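Local atomic coordinates of mbGIPC protein (Monosiga brevicollis, PDB entry 6X1X), a protein that probably binds the C-terminal tails of partner proteins through its PDZ domain, the part of this GIPC-family signalling protein present here. Residues 59-62 with 63-66. Numbering follows the deposited sequence.
Sequences TDLN and GCRH
Leu61 and Cys64 close a type II beta turn, Cys64 N donating to Leu61 O at 3.1 Å with an N-H...O angle of 161°. Gly63 takes the third position with a positive phi, a backbone conformation glycine tolerates readily, since a side chain there would collide with Asn62 O. The turn brings Cys64 back over Leu61: CB lies 3.3 Å from Leu61 O, and SG, beside its own backbone N at chi1 -65°, rests 3.9 Å from the methyl CD2 of Leu61. SG also lies close to Leu61 O, so the thiol sits beside both the turn's own carbonyl and the leucine methyl. Just upstream, Asp60 OD1 accepts from Asn62 N at 3.0 Å, an Asx turn that leads the chain out of the strand; the bond is nearly straight (166°), though the N-H comes in from above the carboxylate plane. The whole piece links the short edge strand 59-60 to helix 66-75 of the PDZ fold. Leu61 packs on Ile53 and Ile56 of strand 52-56 and Cys64 on Val69 of the helix, while Arg65, at the N-cap position, donates its backbone N to Glu68 OE1, and His66 N bonds to Asp24 OD2. The turn thus delivers the chain to the start of helix 66-75, where His66 touches Ile22 and Ser23 of strand 20-23; this helix and strand flank the groove that, as in other PDZ domains, probably takes the C-terminal peptide.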
ATOM      1  N   THR A  59       4.736 -10.165  -5.915  1.00  6.08           N
ATOM      2  CA  THR A  59       4.766 -11.106  -4.804  1.00  6.50           C
ATOM      3  C   THR A  59       3.418 -11.136  -4.100  1.00  5.30           C
ATOM      4  O   THR A  59       2.900 -10.089  -3.709  1.00  6.31           O
ATOM      5  CB  THR A  59       5.816 -10.658  -3.797  1.00  6.75           C
ATOM      6  OG1 THR A  59       7.078 -10.547  -4.451  1.00  7.97           O
ATOM      7  CG2 THR A  59       5.921 -11.663  -2.665  1.00  8.38           C
ATOM      8  N   ASP A  60       2.868 -12.332  -3.905  1.00  6.52           N
ATOM      9  CA  ASP A  60       1.601 -12.498  -3.197  1.00  5.79           C
ATOM     10  C   ASP A  60       1.814 -12.234  -1.710  1.00  6.50           C
ATOM     11  O   ASP A  60       2.610 -12.916  -1.059  1.00  7.42           O
ATOM     12  CB  ASP A  60       1.125 -13.934  -3.418  1.00  7.70           C
ATOM     13  CG  ASP A  60      -0.236 -14.227  -2.810  1.00  8.41           C
ATOM     14  OD1 ASP A  60      -0.866 -13.327  -2.229  1.00  8.91           O
ATOM     15  OD2 ASP A  60      -0.685 -15.390  -2.940  1.00  9.25           O
ATOM     16  N   LEU A  61       1.107 -11.252  -1.160  1.00  5.69           N
ATOM     17  CA  LEU A  61       1.259 -10.893   0.244  1.00  5.60           C
ATOM     18  C   LEU A  61       0.061 -11.313   1.086  1.00  6.62           C
ATOM     19  O   LEU A  61      -0.095 -10.844   2.221  1.00  6.16           O
ATOM     20  CB  LEU A  61       1.586  -9.407   0.397  1.00  6.11           C
ATOM     21  CG  LEU A  61       2.895  -9.039  -0.306  1.00  7.06           C
ATOM     22  CD1 LEU A  61       3.082  -7.536  -0.335  1.00  8.21           C
ATOM     23  CD2 LEU A  61       4.082  -9.698   0.365  1.00  8.19           C
ATOM     24  N   ASN A  62      -0.774 -12.207   0.561  1.00  7.23           N
ATOM     25  CA  ASN A  62      -1.846 -12.774   1.367  1.00  7.96           C
ATOM     26  C   ASN A  62      -1.275 -13.476   2.594  1.00  8.06           C
ATOM     27  O   ASN A  62      -0.338 -14.270   2.494  1.00  9.52           O
ATOM     28  CB  ASN A  62      -2.653 -13.751   0.517  1.00  9.62           C
ATOM     29  CG  ASN A  62      -3.909 -14.231   1.213  1.00 12.16           C
ATOM     30  OD1 ASN A  62      -4.377 -13.623   2.179  1.00 14.50           O
ATOM     31  ND2 ASN A  62      -4.468 -15.326   0.719  1.00 17.97           N
ATOM     32  N   GLY A  63      -1.843 -13.175   3.761  1.00  7.96           N
ATOM     33  CA  GLY A  63      -1.395 -13.765   5.000  1.00 10.54           C
ATOM     34  C   GLY A  63      -0.177 -13.119   5.617  1.00  9.22           C
ATOM     35  O   GLY A  63       0.193 -13.481   6.740  1.00 13.00           O
ATOM     36  N   CYS A  64       0.463 -12.172   4.938  1.00  7.66           N
ATOM     37  CA  CYS A  64       1.697 -11.599   5.448  1.00  7.71           C
ATOM     38  C   CYS A  64       1.424 -10.542   6.509  1.00  7.38           C
ATOM     39  O   CYS A  64       0.517  -9.716   6.374  1.00  9.86           O
ATOM     40  CB  CYS A  64       2.504 -11.000   4.301  1.00  7.50           C
ATOM     41  SG  CYS A  64       3.067 -12.243   3.124  1.00  7.91           S
ATOM     42  N   ARG A  65       2.241 -10.552   7.555  1.00  7.19           N
ATOM     43  CA  ARG A  65       2.115  -9.571   8.619  0.50  7.08           C
ATOM     44  C   ARG A  65       2.643  -8.220   8.155  1.00  6.09           C
ATOM     45  O   ARG A  65       3.438  -8.119   7.210  1.00  7.00           O
ATOM     46  CB  ARG A  65       2.905 -10.022   9.847  0.50  9.54           C
ATOM     47  CG  ARG A  65       2.331 -11.239  10.556  0.50 12.37           C
ATOM     48  CD  ARG A  65       1.282 -10.851  11.583  0.50 13.81           C
ATOM     49  NE  ARG A  65       1.827 -10.768  12.939  0.50 10.91           N
ATOM     50  CZ  ARG A  65       1.876  -9.658  13.668  0.50 14.78           C
ATOM     51  NH1 ARG A  65       1.414  -8.514  13.181  0.50 16.32           N
ATOM     52  NH2 ARG A  65       2.384  -9.698  14.893  0.50  9.72           N
ATOM     53  N   HIS A  66       2.209  -7.165   8.851  1.00  5.44           N
ATOM     54  CA  HIS A  66       2.645  -5.835   8.457  1.00  6.40           C
ATOM     55  C   HIS A  66       4.157  -5.693   8.504  1.00  6.28           C
ATOM     56  O   HIS A  66       4.721  -4.947   7.700  1.00  7.14           O
ATOM     57  CB  HIS A  66       1.944  -4.729   9.258  1.00  6.34           C
ATOM     58  CG  HIS A  66       2.345  -4.642  10.700  1.00  5.58           C
ATOM     59  ND1 HIS A  66       3.527  -4.077  11.122  1.00  6.50           N
ATOM     60  CD2 HIS A  66       1.678  -5.002  11.820  1.00  6.13           C
ATOM     61  CE1 HIS A  66       3.589  -4.134  12.441  1.00  6.33           C
ATOM     62  NE2 HIS A  66       2.478  -4.688  12.889  1.00  7.28           N
TER